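Local structure of LAO/AO transport system kinase (Escherichia coli, 2P67) at residues 24-29 against 119-123; 52-58 against 141-146; 73-78 against 111-116; 85-91 against 149-155. The protein probably binds a nucleotide, as a P-loop protein of the MeaB family. All coordinates share one frame. Where two conformers were deposited one is given. Residues are numbered along the deposited sequence.

Interaction 1. Residues 24-29 against 119-123; sequences LAQAMT and AFIRP
In this P-loop α/β domain, an N-terminal helix packs beside an outermost strand of the chain's parallel sheet. Helix 24-29 and strand 119-123 run nearly parallel, at 17°, with axes 10.8 Å apart; Ala25 lies nearest Arg122, CA to CA 8.4 Å. Alternate strand residues Phe120 and Arg122 (both chi1 t) point toward the helix and meet Leu24, Ala25, Met28 and Thr29. The Phe120 ring takes Leu24 CD2 over its face, 3.5 Å from the centroid, in a CH-pi contact, and Met28 SD at its edge, 4.9 Å from the centroid, as a Met-aromatic pair. Arg122 has length enough to carry its charge past Met28, whose SD lies 3.5 Å from Arg122 CG. Arg122 NH1 forms a salt bridge with Glu32 one turn on and donates to Thr29 OG1 at 3.0 Å; NH2 donates to water 1 at 3.2 Å and weakly to Ala25 O at 3.3 Å. Ala25 O already accepts from Thr29 N at 2.9 Å, and water 1 also bonds Thr29 OG1 at 2.6 Å.

Interaction 2. Residues 52-58 against 141-146; sequences YCGNTLR and MLLCEA
A buried salt bridge, Arg58 NH1 to Glu145 OE2 at 2.8 Å, ties the start of strand 57-63 to the last turn of helix 133-146. The other carboxylate oxygen, Glu145 OE1, accepts from Gly54 N at 3.1 Å, while water 2 donates to both Glu145 OE2 and Thr56 O, each at 2.8 Å. An extended glutamate (chi1 m, chi2 t) is thus long enough to serve loop and strand together. Arg58 (m, t, p) presents its guanidinium edge to that acid and a face to Met141 CE, 3.5 Å from Arg58 CZ; its NH2 is taken by Met169 O. Gly54 turns the loop at phi/psi 98/5, where a CB would jam against the preceding carbonyl. Thr56 is extended and points toward the helix, OG1 3.5 Å from Glu145 CG, but its hydroxyl bonds Tyr149 O. Farther out, Cys53 SG (chi1 m) lies 4.0 Å from Leu142 CD2 and 4.1 Å from Ala146 CB; CA atoms of Tyr52 and Ala146, like those of Cys53 and Glu145, are 5.0 Å apart. The helix covers one face of the parallel sheet of the P-loop α/β fold, with Met141 and Cys144 on Val152 of strand 151-157 and Leu143 turned to helices 21-32 and 36-49.

Interaction 3. Residues 73-78 against 111-116; sequences LEAFGM and NDLARA
Helix 69-82, which follows the probable P-loop of this α/β fold, is met on one flank by the segment leading into the edge strand 119-124. Residues 112-115 have helical phi/psi without regular helical bonding, and Leu113 to Ala116 form a type I turn. Asn111 (chi1 p) opens this bend with an Asx motif: OD1 accepts from Ala114 N at 2.9 Å, a role suited to a short amide side chain. The nearest backbone approach is Glu74 to Leu113, CA to CA 5.5 Å. Glu74, with chi1 and chi2 both t, reaches across so that OE2 accepts from Asp112 N at 2.8 Å. This bond also brings Glu74 OE2 to 3.1 Å from Asp112 OD2, two acceptors with no hydrogen bond between them; Asp112 is m and solvent-exposed. Leu113, in the t,p rotamer, lays CD1 against the helix backbone, 3.6 Å from Gly77 C, while CD2 is 3.7 Å from Leu73 O. Glycine suits position 77 because a CB there would stand only 2.5 Å from Leu113 CD1, a clash. Leu113 also touches Ile81, one helical turn beyond Gly77. Met78, flexible and unbranched, folds through three m torsions over the turn: SD lies 3.7 Å from Asp112 O, 4.2 Å from Leu113 CD1 and 4.1 Å from Ala116 CB.

Interaction 4. Residues 85-91 against 149-155; sequences LKVAVIA and YDVVIVE
Strands 87-91 and 151-155 are parallel neighbours in the core sheet of the P-loop domain, axes 4.6 Å apart and N-to-C directions 17° from each other. Val87 pairs with Val151, and the register runs unbroken to Ala91 with Glu155. Bonds follow the parallel pattern: Ala88 N to Val151 O 3.0 Å, Ile153 N to Ala88 O 2.8 Å, Ile90 N to Ile153 O 2.7 Å and Glu155 N to Ile90 O 2.8 Å. Before the strands, Lys86 O accepts from Asp150 N at 2.9 Å and Val151 N at 3.2 Å. Asp150 OD2 (chi1 m) accepts from Lys86 N at 2.9 Å, a short carboxylate being able to reach the neighbouring backbone; Lys86 NZ bonds Gly148 O. Beta-branched residues suit these buried extended chains. On one face Val87 CG2 meets Val151 CB at 4.0 Å and Ile153 CD1 at 3.8 Å. On the other, Ile90 CG2 lies 4.2 Å from Val154 CG2, and small Ala88 leaves space for Tyr149, its CB 4.2 Å from the ring centroid in a CH-pi contact. Glu155 OE2 forms a salt bridge with Lys69 of the probable Walker A motif. Helix 69-82 covers the face of Val87 and Ile153, helix 133-146 that of Ala88 and Val152, while strand 119-124 pairs along the far edge of strand 87-92.

How the interactions relate
From the N terminus, helix 21-32 opens the longest separation: interaction 1 closes it at strand 119-124. Interaction 2 begins at 52-58 and closes at helix 133-146, so it crosses interaction 1, and the two meet where Met28 and Leu24 pack on Cys144 and Leu143. Interaction 3, closing 73-78 on 111-116, falls wholly within the spans of both. Interaction 4 starts at 85-91 and ends at 149-155, crossing all three. Its two strands are flanked in the sheet by 119-124 of interaction 1 and 57-63 of interaction 2. Interaction 3 joins the helix on one sheet face to the approach to the edge strand; interactions 1 and 2 join helices on the other to strands 119-124 and 57-63.

Interaction 1. Residues 24-29 against 119-123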
# COMPACT_ATOMS: atom_id res chain seq x y z
N LEU A 24 -32.04 12.58 14.86
CA LEU A 24 -30.71 12.15 14.46
C LEU A 24 -30.09 11.23 15.52
O LEU A 24 -29.61 10.14 15.20
CB LEU A 24 -29.80 13.34 14.16
CG LEU A 24 -28.39 12.99 13.64
CD1 LEU A 24 -28.41 12.06 12.41
CD2 LEU A 24 -27.58 14.24 13.37
N ALA A 25 -30.13 11.65 16.79
CA ALA A 25 -29.56 10.84 17.87
C ALA A 25 -30.26 9.49 17.96
O ALA A 25 -29.62 8.45 18.11
CB ALA A 25 -29.66 11.58 19.17
N GLN A 26 -31.59 9.51 17.84
CA GLN A 26 -32.40 8.30 17.88
C GLN A 26 -32.03 7.35 16.73
O GLN A 26 -31.94 6.16 16.92
CB GLN A 26 -33.87 8.65 17.72
CG GLN A 26 -34.68 8.77 18.98
CD GLN A 26 -36.17 8.87 18.61
OE1 GLN A 26 -36.89 7.88 18.60
NE2 GLN A 26 -36.60 10.07 18.23
N ALA A 27 -31.88 7.91 15.53
CA ALA A 27 -31.51 7.12 14.35
C ALA A 27 -30.11 6.49 14.50
O ALA A 27 -29.88 5.33 14.15
CB ALA A 27 -31.59 8.01 13.08
N MET A 28 -29.16 7.28 15.01
CA MET A 28 -27.83 6.74 15.29
C MET A 28 -27.90 5.58 16.31
O MET A 28 -27.32 4.53 16.09
CB MET A 28 -26.90 7.85 15.79
CG MET A 28 -26.68 8.97 14.77
SD MET A 28 -25.33 10.03 15.28
CE MET A 28 -25.03 10.95 13.74
N THR A 29 -28.64 5.77 17.40
CA THR A 29 -28.81 4.70 18.41
C THR A 29 -29.39 3.43 17.80
O THR A 29 -28.89 2.32 18.07
CB THR A 29 -29.64 5.19 19.62
OG1 THR A 29 -28.88 6.17 20.32
CG2 THR A 29 -29.97 4.04 20.59
N ALA A 119 -24.06 22.49 16.12
CA ALA A 119 -23.15 21.34 16.10
C ALA A 119 -23.81 20.04 16.60
O ALA A 119 -24.92 20.05 17.18
CB ALA A 119 -21.87 21.66 16.86
N PHE A 120 -23.14 18.92 16.36
CA PHE A 120 -23.64 17.61 16.77
C PHE A 120 -22.40 16.72 16.90
O PHE A 120 -21.68 16.53 15.92
CB PHE A 120 -24.60 17.06 15.70
CG PHE A 120 -25.36 15.82 16.12
CD1 PHE A 120 -26.66 15.94 16.64
CD2 PHE A 120 -24.80 14.55 15.99
CE1 PHE A 120 -27.39 14.80 17.04
CE2 PHE A 120 -25.51 13.41 16.38
CZ PHE A 120 -26.83 13.54 16.92
N ILE A 121 -22.16 16.18 18.09
CA ILE A 121 -20.98 15.34 18.35
C ILE A 121 -21.38 13.91 18.75
O ILE A 121 -22.17 13.74 19.68
CB ILE A 121 -20.08 15.97 19.46
CG1 ILE A 121 -19.72 17.42 19.14
CG2 ILE A 121 -18.81 15.12 19.67
CD1 ILE A 121 -19.41 18.27 20.37
N ARG A 122 -20.84 12.90 18.07
CA ARG A 122 -21.17 11.50 18.38
C ARG A 122 -19.92 10.61 18.35
O ARG A 122 -19.18 10.63 17.37
CB ARG A 122 -22.21 10.98 17.37
CG ARG A 122 -22.79 9.60 17.71
CD ARG A 122 -23.83 9.69 18.84
NE ARG A 122 -24.41 8.37 19.08
CZ ARG A 122 -25.70 8.12 19.30
NH1 ARG A 122 -26.09 6.87 19.48
NH2 ARG A 122 -26.61 9.11 19.31
N PRO A 123 -19.68 9.82 19.43
CA PRO A 123 -18.57 8.87 19.46
C PRO A 123 -18.87 7.54 18.76
O PRO A 123 -20.02 7.06 18.77
CB PRO A 123 -18.35 8.66 20.96
CG PRO A 123 -19.77 8.74 21.51
CD PRO A 123 -20.43 9.83 20.71
O HOH W 1 -29.07 8.61 21.28

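Interaction 2. Residues 52-58 against 141-146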
# COMPACT_ATOMS: atom_id res chain seq x y z
N TYR A 52 -30.78 11.39 -0.25
CA TYR A 52 -30.62 12.66 0.48
C TYR A 52 -29.17 12.92 0.90
O TYR A 52 -28.83 13.99 1.44
CB TYR A 52 -31.56 12.68 1.70
CG TYR A 52 -32.97 12.21 1.37
CD1 TYR A 52 -33.83 12.98 0.59
CD2 TYR A 52 -33.42 10.97 1.82
CE1 TYR A 52 -35.13 12.51 0.28
CE2 TYR A 52 -34.70 10.50 1.51
CZ TYR A 52 -35.54 11.28 0.74
OH TYR A 52 -36.81 10.81 0.45
N CYS A 53 -28.30 11.96 0.63
CA CYS A 53 -26.88 12.13 0.97
C CYS A 53 -26.05 12.79 -0.15
O CYS A 53 -26.55 12.99 -1.27
CB CYS A 53 -26.32 10.77 1.41
SG CYS A 53 -27.22 10.13 2.84
N GLY A 54 -24.78 13.14 0.13
CA GLY A 54 -23.85 13.53 -0.94
C GLY A 54 -23.62 15.01 -1.22
O GLY A 54 -22.91 15.37 -2.18
N ASN A 55 -24.21 15.88 -0.41
CA ASN A 55 -24.03 17.32 -0.54
C ASN A 55 -23.46 17.93 0.73
O ASN A 55 -23.89 19.00 1.20
CB ASN A 55 -25.36 17.99 -0.93
CG ASN A 55 -25.54 18.05 -2.45
OD1 ASN A 55 -24.82 18.76 -3.16
ND2 ASN A 55 -26.49 17.28 -2.95
N THR A 56 -22.48 17.23 1.29
CA THR A 56 -21.87 17.60 2.56
C THR A 56 -20.34 17.52 2.36
O THR A 56 -19.84 16.56 1.78
CB THR A 56 -22.32 16.62 3.66
OG1 THR A 56 -23.74 16.72 3.81
CG2 THR A 56 -21.63 16.93 5.00
N LEU A 57 -19.63 18.55 2.82
CA LEU A 57 -18.17 18.48 2.84
C LEU A 57 -17.73 17.52 3.95
O LEU A 57 -18.04 17.74 5.12
CB LEU A 57 -17.58 19.88 3.07
CG LEU A 57 -16.05 20.00 3.19
CD1 LEU A 57 -15.32 19.48 1.95
CD2 LEU A 57 -15.65 21.42 3.54
N ARG A 58 -17.04 16.45 3.56
CA ARG A 58 -16.60 15.41 4.49
C ARG A 58 -15.12 15.63 4.79
O ARG A 58 -14.28 15.56 3.89
CB ARG A 58 -16.80 14.03 3.87
CG ARG A 58 -18.28 13.71 3.51
CD ARG A 58 -18.34 12.62 2.44
NE ARG A 58 -17.81 11.32 2.88
CZ ARG A 58 -18.55 10.31 3.34
NH1 ARG A 58 -19.88 10.43 3.51
NH2 ARG A 58 -17.96 9.16 3.69
N MET A 141 -22.02 9.02 9.29
CA MET A 141 -21.76 10.13 8.36
C MET A 141 -22.93 10.32 7.38
O MET A 141 -23.38 11.44 7.16
CB MET A 141 -20.45 9.90 7.58
CG MET A 141 -19.18 10.04 8.41
SD MET A 141 -17.67 9.56 7.49
CE MET A 141 -17.40 11.09 6.54
N LEU A 142 -23.43 9.21 6.82
CA LEU A 142 -24.62 9.26 5.95
C LEU A 142 -25.83 9.88 6.65
O LEU A 142 -26.52 10.72 6.06
CB LEU A 142 -24.97 7.86 5.43
CG LEU A 142 -24.03 7.19 4.43
CD1 LEU A 142 -24.62 5.85 4.04
CD2 LEU A 142 -23.77 8.07 3.18
N LEU A 143 -26.07 9.50 7.91
CA LEU A 143 -27.18 10.08 8.68
C LEU A 143 -27.00 11.59 8.81
O LEU A 143 -27.96 12.35 8.62
CB LEU A 143 -27.32 9.41 10.08
CG LEU A 143 -27.83 7.96 10.02
CD1 LEU A 143 -27.65 7.26 11.36
CD2 LEU A 143 -29.28 7.89 9.56
N CYS A 144 -25.78 12.03 9.10
CA CYS A 144 -25.51 13.46 9.18
C CYS A 144 -25.77 14.19 7.85
O CYS A 144 -26.28 15.32 7.84
CB CYS A 144 -24.09 13.71 9.66
SG CYS A 144 -23.80 13.17 11.35
N GLU A 145 -25.42 13.53 6.74
CA GLU A 145 -25.64 14.09 5.41
C GLU A 145 -27.13 14.25 5.15
O GLU A 145 -27.59 15.32 4.71
CB GLU A 145 -25.01 13.19 4.35
CG GLU A 145 -23.45 13.30 4.38
CD GLU A 145 -22.76 12.56 3.26
OE1 GLU A 145 -23.42 11.81 2.52
OE2 GLU A 145 -21.52 12.72 3.13
N ALA A 146 -27.88 13.19 5.44
CA ALA A 146 -29.33 13.22 5.25
C ALA A 146 -29.98 14.28 6.16
O ALA A 146 -30.97 14.92 5.76
CB ALA A 146 -29.93 11.83 5.47
O HOH W 2 -21.11 14.30 0.82

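Interaction 3. Residues 73-78 against 111-116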
# COMPACT_ATOMS: atom_id res chain seq x y z
N LEU A 73 -10.12 21.18 17.13
CA LEU A 73 -11.48 20.86 16.70
C LEU A 73 -12.52 21.84 17.23
O LEU A 73 -13.44 22.23 16.50
CB LEU A 73 -11.86 19.44 17.09
CG LEU A 73 -11.21 18.36 16.23
CD1 LEU A 73 -11.48 17.00 16.87
CD2 LEU A 73 -11.70 18.42 14.77
N GLU A 74 -12.38 22.23 18.49
CA GLU A 74 -13.27 23.22 19.08
C GLU A 74 -13.16 24.56 18.35
O GLU A 74 -14.17 25.12 17.93
CB GLU A 74 -12.97 23.39 20.58
CG GLU A 74 -13.92 24.40 21.25
CD GLU A 74 -13.45 24.83 22.63
OE1 GLU A 74 -12.23 25.00 22.83
OE2 GLU A 74 -14.31 25.02 23.51
N ALA A 75 -11.94 25.06 18.20
CA ALA A 75 -11.73 26.32 17.49
C ALA A 75 -12.22 26.26 16.04
O ALA A 75 -12.89 27.16 15.57
CB ALA A 75 -10.25 26.75 17.57
N PHE A 76 -11.87 25.18 15.34
CA PHE A 76 -12.25 25.02 13.94
C PHE A 76 -13.77 24.92 13.81
O PHE A 76 -14.37 25.58 12.96
CB PHE A 76 -11.55 23.78 13.34
CG PHE A 76 -11.83 23.54 11.87
CD1 PHE A 76 -11.36 24.42 10.89
CD2 PHE A 76 -12.56 22.42 11.47
CE1 PHE A 76 -11.62 24.18 9.53
CE2 PHE A 76 -12.83 22.17 10.10
CZ PHE A 76 -12.36 23.05 9.14
N GLY A 77 -14.37 24.09 14.66
CA GLY A 77 -15.83 23.88 14.67
C GLY A 77 -16.57 25.20 14.90
O GLY A 77 -17.52 25.53 14.17
N MET A 78 -16.11 25.95 15.90
CA MET A 78 -16.71 27.26 16.22
C MET A 78 -16.57 28.26 15.08
O MET A 78 -17.49 29.02 14.81
CB MET A 78 -16.19 27.81 17.56
CG MET A 78 -16.75 27.07 18.81
SD MET A 78 -18.56 26.87 18.84
CE MET A 78 -19.13 28.56 18.83
N ASN A 111 -17.19 21.37 26.08
CA ASN A 111 -16.55 22.55 25.52
C ASN A 111 -17.53 23.42 24.74
O ASN A 111 -18.73 23.14 24.72
CB ASN A 111 -15.36 22.15 24.64
CG ASN A 111 -15.76 21.30 23.44
OD1 ASN A 111 -16.92 21.30 22.99
ND2 ASN A 111 -14.79 20.57 22.89
N ASP A 112 -17.01 24.45 24.09
CA ASP A 112 -17.86 25.40 23.36
C ASP A 112 -18.60 24.79 22.17
O ASP A 112 -19.74 25.16 21.90
CB ASP A 112 -17.05 26.60 22.92
CG ASP A 112 -16.82 27.57 24.05
OD1 ASP A 112 -17.79 28.25 24.44
OD2 ASP A 112 -15.68 27.62 24.57
N LEU A 113 -17.95 23.84 21.49
CA LEU A 113 -18.59 23.13 20.37
C LEU A 113 -19.77 22.29 20.86
O LEU A 113 -20.80 22.22 20.19
CB LEU A 113 -17.56 22.25 19.63
CG LEU A 113 -17.87 21.82 18.20
CD1 LEU A 113 -18.19 23.02 17.31
CD2 LEU A 113 -16.72 21.02 17.61
N ALA A 114 -19.61 21.67 22.03
CA ALA A 114 -20.68 20.90 22.68
C ALA A 114 -21.92 21.74 22.98
O ALA A 114 -23.05 21.22 23.00
CB ALA A 114 -20.16 20.27 23.96
N ARG A 115 -21.71 23.03 23.21
CA ARG A 115 -22.78 23.95 23.59
C ARG A 115 -23.43 24.60 22.39
O ARG A 115 -24.45 25.28 22.53
CB ARG A 115 -22.24 25.02 24.53
CG ARG A 115 -21.74 24.46 25.85
CD ARG A 115 -21.10 25.53 26.73
NE ARG A 115 -22.08 26.51 27.21
CZ ARG A 115 -21.93 27.24 28.32
NH1 ARG A 115 -20.85 27.08 29.08
NH2 ARG A 115 -22.87 28.11 28.67
N ALA A 116 -22.86 24.41 21.20
CA ALA A 116 -23.40 25.03 20.00
C ALA A 116 -24.57 24.22 19.47
O ALA A 116 -24.46 23.01 19.27
CB ALA A 116 -22.32 25.17 18.94

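Interaction 4. Residues 85-91 against 149-155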
# COMPACT_ATOMS: atom_id res chain seq x y z
N LEU A 85 -22.57 27.74 9.31
CA LEU A 85 -22.66 26.34 8.87
C LEU A 85 -23.06 25.40 10.02
O LEU A 85 -22.84 25.71 11.19
CB LEU A 85 -21.34 25.87 8.23
CG LEU A 85 -20.83 26.63 6.99
CD1 LEU A 85 -19.36 26.30 6.70
CD2 LEU A 85 -21.71 26.36 5.77
N LYS A 86 -23.63 24.26 9.66
CA LYS A 86 -23.98 23.20 10.59
C LYS A 86 -22.88 22.14 10.47
O LYS A 86 -22.61 21.65 9.35
CB LYS A 86 -25.35 22.61 10.24
CG LYS A 86 -26.52 23.61 10.41
CD LYS A 86 -27.83 23.08 9.79
CE LYS A 86 -27.83 23.18 8.26
NZ LYS A 86 -29.08 22.65 7.63
N VAL A 87 -22.24 21.82 11.59
CA VAL A 87 -21.12 20.86 11.59
C VAL A 87 -21.35 19.70 12.57
O VAL A 87 -21.72 19.90 13.73
CB VAL A 87 -19.73 21.55 11.83
CG1 VAL A 87 -19.67 22.22 13.20
CG2 VAL A 87 -18.57 20.57 11.65
N ALA A 88 -21.12 18.49 12.07
CA ALA A 88 -21.23 17.26 12.85
C ALA A 88 -19.82 16.70 13.02
O ALA A 88 -18.99 16.81 12.09
CB ALA A 88 -22.10 16.23 12.14
N VAL A 89 -19.56 16.14 14.20
CA VAL A 89 -18.26 15.52 14.50
C VAL A 89 -18.48 14.05 14.89
O VAL A 89 -19.24 13.76 15.84
CB VAL A 89 -17.52 16.28 15.61
CG1 VAL A 89 -16.17 15.61 15.94
CG2 VAL A 89 -17.25 17.71 15.17
N ILE A 90 -17.85 13.15 14.15
CA ILE A 90 -17.88 11.72 14.43
C ILE A 90 -16.51 11.37 15.02
O ILE A 90 -15.50 11.39 14.32
CB ILE A 90 -18.17 10.90 13.16
CG1 ILE A 90 -19.46 11.41 12.47
CG2 ILE A 90 -18.16 9.41 13.46
CD1 ILE A 90 -20.71 11.38 13.36
N ALA A 91 -16.51 11.09 16.32
CA ALA A 91 -15.30 10.87 17.11
C ALA A 91 -15.01 9.37 17.27
O ALA A 91 -15.63 8.67 18.07
CB ALA A 91 -15.45 11.57 18.48
N TYR A 149 -26.42 18.47 7.50
CA TYR A 149 -25.17 19.07 7.94
C TYR A 149 -24.34 19.55 6.74
O TYR A 149 -24.30 18.90 5.71
CB TYR A 149 -24.39 18.12 8.90
CG TYR A 149 -25.09 18.13 10.23
CD1 TYR A 149 -24.72 19.04 11.21
CD2 TYR A 149 -26.20 17.32 10.46
CE1 TYR A 149 -25.39 19.13 12.41
CE2 TYR A 149 -26.90 17.40 11.67
CZ TYR A 149 -26.47 18.31 12.64
OH TYR A 149 -27.13 18.44 13.84
N ASP A 150 -23.70 20.71 6.89
CA ASP A 150 -22.88 21.30 5.85
C ASP A 150 -21.50 20.66 5.79
O ASP A 150 -20.94 20.46 4.69
CB ASP A 150 -22.74 22.79 6.11
CG ASP A 150 -24.06 23.53 5.95
OD1 ASP A 150 -24.58 23.59 4.82
OD2 ASP A 150 -24.57 24.01 6.96
N VAL A 151 -20.98 20.34 6.97
CA VAL A 151 -19.65 19.75 7.12
C VAL A 151 -19.77 18.62 8.13
O VAL A 151 -20.36 18.81 9.20
CB VAL A 151 -18.64 20.78 7.68
CG1 VAL A 151 -17.24 20.14 7.87
CG2 VAL A 151 -18.55 22.01 6.76
N VAL A 152 -19.25 17.45 7.77
CA VAL A 152 -19.10 16.34 8.71
C VAL A 152 -17.62 16.05 8.88
O VAL A 152 -16.91 15.84 7.88
CB VAL A 152 -19.77 15.03 8.23
CG1 VAL A 152 -19.76 13.99 9.36
CG2 VAL A 152 -21.19 15.29 7.76
N ILE A 153 -17.17 16.02 10.13
CA ILE A 153 -15.76 15.76 10.46
C ILE A 153 -15.65 14.43 11.15
O ILE A 153 -16.28 14.21 12.20
CB ILE A 153 -15.21 16.85 11.40
CG1 ILE A 153 -15.36 18.24 10.76
CG2 ILE A 153 -13.73 16.57 11.75
CD1 ILE A 153 -14.93 19.38 11.67
N VAL A 154 -14.86 13.52 10.57
CA VAL A 154 -14.56 12.28 11.25
C VAL A 154 -13.16 12.43 11.84
O VAL A 154 -12.20 12.83 11.15
CB VAL A 154 -14.75 11.03 10.33
CG1 VAL A 154 -13.78 11.02 9.12
CG2 VAL A 154 -14.65 9.73 11.14
N GLU A 155 -13.03 12.14 13.13
CA GLU A 155 -11.73 12.38 13.75
C GLU A 155 -11.26 11.22 14.60
O GLU A 155 -12.07 10.52 15.20
CB GLU A 155 -11.74 13.70 14.53
CG GLU A 155 -12.72 13.75 15.67
CD GLU A 155 -12.09 13.38 16.99
OE1 GLU A 155 -12.75 13.57 18.03
OE2 GLU A 155 -10.93 12.93 17.01